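Local coordinates for putative cytidylyltransferase (Burkholderia pseudomallei, PDB 5X9Q), which transfers the adenylyl group of ATP to D-glycero-beta-D-manno-heptose 1-phosphate, giving ADP-heptose and diphosphate in the heptose biosynthesis pathway, at the interface of chains A and B. Coordinates in Å, arbitrary orientation; residue numbers count along the deposited sequence, not the author numbering. Chains: chain A/B, Putative cytidylyltransferase.

Contact 1: the interface of chains A and B. Residues chain A 50, 159, 161-162, 165, 169; chain B 15, 18-19, 91.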
loop_
_atom_site.group_PDB
_atom_site.type_symbol
_atom_site.label_atom_id
_atom_site.label_comp_id
_atom_site.label_asym_id
_atom_site.label_seq_id
_atom_site.Cartn_x
_atom_site.Cartn_y
_atom_site.Cartn_z
ATOM N N ARG A 50 3.653 6.971 3.827
ATOM C CA ARG A 50 4.628 6.014 4.320
ATOM C C ARG A 50 4.553 5.774 5.831
ATOM O O ARG A 50 4.849 4.677 6.302
ATOM C CB ARG A 50 6.029 6.472 3.926
ATOM C CG ARG A 50 7.087 5.452 4.226
ATOM C CD ARG A 50 8.444 5.964 3.861
ATOM N NE ARG A 50 9.422 4.898 3.974
ATOM C CZ ARG A 50 10.624 4.926 3.417
ATOM N NH1 ARG A 50 11.000 5.986 2.706
ATOM N NH2 ARG A 50 11.448 3.898 3.578
ATOM N N ARG A 159 14.604 2.592 12.244
ATOM C CA ARG A 159 14.633 1.204 12.597
ATOM C C ARG A 159 15.886 0.502 12.125
ATOM O O ARG A 159 16.619 0.950 11.234
ATOM C CB ARG A 159 13.427 0.423 12.023
ATOM C CG ARG A 159 12.073 0.763 12.637
ATOM C CD ARG A 159 10.940 -0.211 12.301
ATOM N NE ARG A 159 10.693 -0.192 10.827
ATOM C CZ ARG A 159 9.852 0.736 10.268
ATOM N NH1 ARG A 159 9.172 1.651 11.025
ATOM N NH2 ARG A 159 9.665 0.733 8.916
ATOM N N THR A 161 15.744 -2.581 10.865
ATOM C CA THR A 161 15.403 -3.259 9.635
ATOM C C THR A 161 15.515 -2.291 8.509
ATOM O O THR A 161 16.077 -2.696 7.474
ATOM C CB THR A 161 14.079 -3.955 9.680
ATOM O OG1 THR A 161 14.141 -4.935 10.702
ATOM C CG2 THR A 161 13.743 -4.652 8.348
ATOM N N THR A 162 14.986 -1.025 8.694
ATOM C CA THR A 162 15.277 -0.135 7.570
ATOM C C THR A 162 16.731 0.111 7.162
ATOM O O THR A 162 17.087 -0.015 5.990
ATOM C CB THR A 162 14.595 1.229 7.798
ATOM O OG1 THR A 162 14.587 1.973 6.573
ATOM C CG2 THR A 162 15.333 2.022 8.864
ATOM N N LEU A 165 18.275 -3.215 5.228
ATOM C CA LEU A 165 17.820 -3.403 3.853
ATOM C C LEU A 165 18.365 -2.425 2.813
ATOM O O LEU A 165 18.762 -2.822 1.717
ATOM C CB LEU A 165 16.294 -3.296 3.780
ATOM C CG LEU A 165 15.503 -4.399 4.485
ATOM C CD1 LEU A 165 14.007 -4.153 4.358
ATOM C CD2 LEU A 165 15.874 -5.766 3.930
ATOM N N ARG A 169 20.982 -1.949 -0.374
ATOM C CA ARG A 169 20.728 -1.226 -1.625
ATOM C C ARG A 169 21.982 -0.546 -2.157
ATOM O O ARG A 169 22.300 -0.704 -3.306
ATOM C CB ARG A 169 19.436 -0.411 -1.555
ATOM C CG ARG A 169 18.182 -1.252 -1.512
ATOM C CD ARG A 169 16.926 -0.442 -1.759
ATOM N NE ARG A 169 16.675 0.582 -0.744
ATOM C CZ ARG A 169 16.028 0.338 0.388
ATOM N NH1 ARG A 169 15.572 -0.875 0.616
ATOM N NH2 ARG A 169 15.836 1.296 1.279
ATOM N N ALA B 15 8.471 -2.608 7.565
ATOM C CA ALA B 15 9.880 -2.964 7.675
ATOM C C ALA B 15 10.163 -4.310 7.002
ATOM O O ALA B 15 11.170 -4.485 6.324
ATOM C CB ALA B 15 10.287 -2.999 9.136
ATOM N N GLU B 18 9.945 -3.910 3.142
ATOM C CA GLU B 18 11.077 -3.273 2.478
ATOM C C GLU B 18 12.000 -4.290 1.819
ATOM O O GLU B 18 12.939 -3.920 1.112
ATOM C CB GLU B 18 11.864 -2.415 3.472
ATOM C CG GLU B 18 11.107 -1.198 3.979
ATOM C CD GLU B 18 12.030 -0.072 4.400
ATOM O OE1 GLU B 18 12.729 -0.224 5.426
ATOM O OE2 GLU B 18 12.058 0.965 3.707
ATOM N N ARG B 19 11.734 -5.570 2.052
ATOM C CA ARG B 19 12.542 -6.627 1.481
ATOM C C ARG B 19 12.351 -6.560 -0.032
ATOM O O ARG B 19 13.202 -7.018 -0.795
ATOM C CB ARG B 19 12.106 -7.991 2.013
ATOM C CG ARG B 19 10.708 -8.407 1.584
ATOM C CD ARG B 19 10.302 -9.724 2.227
ATOM N NE ARG B 19 8.980 -10.162 1.789
ATOM C CZ ARG B 19 7.838 -9.731 2.316
ATOM N NH1 ARG B 19 7.853 -8.849 3.306
ATOM N NH2 ARG B 19 6.681 -10.185 1.854
ATOM N N GLU B 91 11.612 7.225 -2.898
ATOM C CA GLU B 91 11.651 6.139 -1.925
ATOM C C GLU B 91 10.310 5.967 -1.215
ATOM O O GLU B 91 9.969 4.858 -0.827
ATOM C CB GLU B 91 12.790 6.301 -0.918
ATOM C CG GLU B 91 13.640 5.024 -0.921
ATOM C CD GLU B 91 14.574 4.880 0.264
ATOM O OE1 GLU B 91 14.082 4.779 1.414
ATOM O OE2 GLU B 91 15.806 4.832 0.034
#
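B:Glu18, in the 3-10 helix 17-20 near the start of the modelled chain, pushes its side chain between the C-terminal helix 160-171 of chain A and the first turn of helix 50-62. Its aliphatic part crosses A:Leu165 obliquely, modelled too close at CB for the spacing to mean anything, with CG 4.2 Å from CD1. CD1 of A:Leu165 also lies 4.1 Å from CA of B:Arg19. With CG anti to the carbonyl carbon (chi1 -67°), the rest of the B:Glu18 side chain runs out extended, and the carboxylate at its tip is shared. OE1 turns its syn lone pair to the hydroxyl OG1 of A:Thr162, which donates a hydrogen bond of 3.1 Å; the two side chains lie side by side, pointing the same way. OE2 meets NH2 of A:Arg50 at 3.0 Å, a salt bridge whose hydrogen bond is weak, bent to 121° at the hydrogen; the two planes stand 69° apart.

A:Arg50 gets there extended from CG to NE, CG anti to the backbone N. OE1 of B:Glu91 comes to its guanidinium edge in plane, 3.5 Å from NH2, so one arginine serves two carboxylates and may offset their mutual repulsion. Upstream, the methyl CB of B:Ala15 sits 3.3 Å from NE of A:Arg159. At the far end A:Arg169, bent at chi3, meets B:Glu91 tip to tip in a looser salt bridge, NH2 to OE2 3.7 Å.

Contact 2: the interface of chains A and B. Residues chain A 17, 20, 53, 98-101; chain B 20, 53, 99-101.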
loop_
_atom_site.group_PDB
_atom_site.type_symbol
_atom_site.label_atom_id
_atom_site.label_comp_id
_atom_site.label_asym_id
_atom_site.label_seq_id
_atom_site.Cartn_x
_atom_site.Cartn_y
_atom_site.Cartn_z
ATOM N N PHE A 17 -7.726 -8.877 -2.622
ATOM C CA PHE A 17 -7.520 -8.385 -1.275
ATOM C C PHE A 17 -8.832 -8.019 -0.611
ATOM O O PHE A 17 -8.896 -7.875 0.609
ATOM C CB PHE A 17 -6.580 -7.183 -1.300
ATOM C CG PHE A 17 -6.994 -6.095 -2.277
ATOM C CD1 PHE A 17 -8.064 -5.256 -2.009
ATOM C CD2 PHE A 17 -6.272 -5.893 -3.449
ATOM C CE1 PHE A 17 -8.426 -4.255 -2.897
ATOM C CE2 PHE A 17 -6.610 -4.886 -4.337
ATOM C CZ PHE A 17 -7.697 -4.066 -4.068
ATOM N N LYS A 20 -10.651 -9.255 2.749
ATOM C CA LYS A 20 -10.493 -8.695 4.073
ATOM C C LYS A 20 -11.571 -7.763 4.594
ATOM O O LYS A 20 -11.626 -7.511 5.802
ATOM C CB LYS A 20 -9.146 -7.994 4.087
ATOM C CG LYS A 20 -8.029 -8.871 3.648
ATOM C CD LYS A 20 -6.717 -8.145 3.734
ATOM C CE LYS A 20 -5.614 -8.961 3.086
ATOM N NZ LYS A 20 -4.290 -8.245 3.138
ATOM N N VAL A 53 1.819 3.070 6.525
ATOM C CA VAL A 53 2.153 1.674 6.259
ATOM C C VAL A 53 3.283 1.172 7.143
ATOM O O VAL A 53 3.295 -0.001 7.499
ATOM C CB VAL A 53 2.483 1.426 4.758
ATOM C CG1 VAL A 53 1.242 1.755 3.891
ATOM C CG2 VAL A 53 3.704 2.207 4.311
ATOM N N ALA A 98 -7.008 -2.851 2.603
ATOM C CA ALA A 98 -7.078 -4.287 2.391
ATOM C C ALA A 98 -5.993 -4.768 1.429
ATOM O O ALA A 98 -5.560 -5.918 1.501
ATOM C CB ALA A 98 -8.458 -4.685 1.883
ATOM N N ALA A 99 -5.526 -3.879 0.560
ATOM C CA ALA A 99 -4.504 -4.230 -0.426
ATOM C C ALA A 99 -3.154 -4.430 0.236
ATOM O O ALA A 99 -2.219 -4.947 -0.388
ATOM C CB ALA A 99 -4.407 -3.165 -1.505
ATOM N N LEU A 100 -3.061 -4.031 1.499
ATOM C CA LEU A 100 -1.808 -4.092 2.235
ATOM C C LEU A 100 -1.493 -5.501 2.733
ATOM O O LEU A 100 -2.361 -6.208 3.263
ATOM C CB LEU A 100 -1.867 -3.131 3.422
ATOM C CG LEU A 100 -1.973 -1.671 2.989
ATOM C CD1 LEU A 100 -2.164 -0.753 4.183
ATOM C CD2 LEU A 100 -0.717 -1.298 2.185
ATOM N N GLU A 101 -0.235 -5.892 2.572
ATOM C CA GLU A 101 0.212 -7.207 3.001
ATOM C C GLU A 101 0.014 -7.431 4.490
ATOM O O GLU A 101 -0.327 -8.529 4.912
ATOM C CB GLU A 101 1.688 -7.419 2.674
ATOM C CG GLU A 101 2.143 -8.833 3.023
ATOM C CD GLU A 101 3.537 -9.149 2.532
ATOM O OE1 GLU A 101 4.331 -8.199 2.328
ATOM O OE2 GLU A 101 3.833 -10.347 2.309
ATOM N N LYS B 20 11.228 -5.982 -0.462
ATOM C CA LYS B 20 10.948 -5.847 -1.877
ATOM C C LYS B 20 11.639 -4.733 -2.656
ATOM O O LYS B 20 11.692 -4.787 -3.875
ATOM C CB LYS B 20 9.427 -5.716 -2.004
ATOM C CG LYS B 20 8.633 -6.816 -1.303
ATOM C CD LYS B 20 7.134 -6.622 -1.551
ATOM C CE LYS B 20 6.313 -7.543 -0.687
ATOM N NZ LYS B 20 4.854 -7.279 -0.925
ATOM N N VAL B 53 -4.424 -0.014 -7.057
ATOM C CA VAL B 53 -4.267 -1.295 -6.396
ATOM C C VAL B 53 -5.114 -2.327 -7.103
ATOM O O VAL B 53 -4.738 -3.494 -7.162
ATOM C CB VAL B 53 -4.632 -1.247 -4.883
ATOM C CG1 VAL B 53 -3.730 -0.234 -4.163
ATOM C CG2 VAL B 53 -6.110 -0.926 -4.671
ATOM N N ALA B 99 4.512 -2.186 0.121
ATOM C CA ALA B 99 3.581 -2.574 1.179
ATOM C C ALA B 99 2.378 -3.321 0.626
ATOM O O ALA B 99 1.609 -3.903 1.381
ATOM C CB ALA B 99 3.119 -1.347 1.952
ATOM N N LEU B 100 2.198 -3.309 -0.690
ATOM C CA LEU B 100 1.026 -3.964 -1.251
ATOM C C LEU B 100 1.223 -5.464 -1.298
ATOM O O LEU B 100 2.290 -5.951 -1.673
ATOM C CB LEU B 100 0.705 -3.423 -2.648
ATOM C CG LEU B 100 0.246 -1.960 -2.634
ATOM C CD1 LEU B 100 0.004 -1.470 -4.045
ATOM C CD2 LEU B 100 -1.009 -1.801 -1.785
ATOM N N GLU B 101 0.178 -6.198 -0.936
ATOM C CA GLU B 101 0.254 -7.655 -0.910
ATOM C C GLU B 101 0.650 -8.243 -2.273
ATOM O O GLU B 101 1.431 -9.187 -2.359
ATOM C CB GLU B 101 -1.098 -8.235 -0.496
ATOM C CG GLU B 101 -1.103 -9.754 -0.295
ATOM C CD GLU B 101 -2.441 -10.253 0.249
ATOM O OE1 GLU B 101 -3.466 -9.554 0.055
ATOM O OE2 GLU B 101 -2.471 -11.342 0.871
#
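A:Glu101 and B:Glu101, with A:Ala99 and B:Ala99 two residues before them, carry this two-fold centre of the dimer, just after helix 90-98. The two segments run antiparallel and form a short beta bridge, A:Leu100 paired with B:Leu100. B:Glu101 N donates to A:Ala99 O at 2.8 Å, and A:Glu101 N returns the bond to B:Ala99 O at 3.0 Å. Both are almost straight, 174° and 175° at the hydrogen, and each N-H comes in nearly along the C=O axis; the reciprocal pair sets the register of the two segments.

From this backbone the two glutamate side chains diverge, each toward the lysine of the other subunit. In B:Glu101, CG is anti to the backbone N (chi1 -174°) and the chain stays extended, so CB lies beside A:Ala99 O and the carboxylate arrives tip to tip with the amine NZ of A:Lys20. NZ to OE1 is 3.4 Å, a salt bridge with a weak hydrogen bond. The same NZ is held more firmly from its own side by A:Ala98 O, 3.1 Å away in the carbonyl plane, so the last residue of helix 90-98 can help position the lysine. B:Lys20 meets A:Glu101 in the same way.

On the apolar side CD2 of B:Leu100 packs on CB of A:Ala99 at 3.7 Å and meets its twin CD2 of A:Leu100 at 4.0 Å. A:Ala99 CB also covers the centre of one face of the A:Phe17 ring, whose CZ touches CG2 of B:Val53 at 3.6 Å. Backbone pairing, flanking ion pairs and small apolar packing together join the two subunits about the two-fold axis of this assembly.

The C-alpha centres of contact 1 and contact 2 lie about 16 Å apart in one two-fold symmetric interface. No residue belongs to both, but the elements recur: the N-terminal 3-10 helix supplies B:Glu18 to contact 1 and B:Lys20 to contact 2, helix 50-62 gives A:Arg50 and A:Val53, and helix 90-98 carries B:Glu91 in its first turn and leads into B:Ala99. Contact 2 sits on the axis, whereas contact 1 is peripheral and occurs twice, with the C-terminal helix reaching over the partner. Such linkage suggests a dimer fastened at centre and flanks, although the coordinates alone do not prove its state in solution.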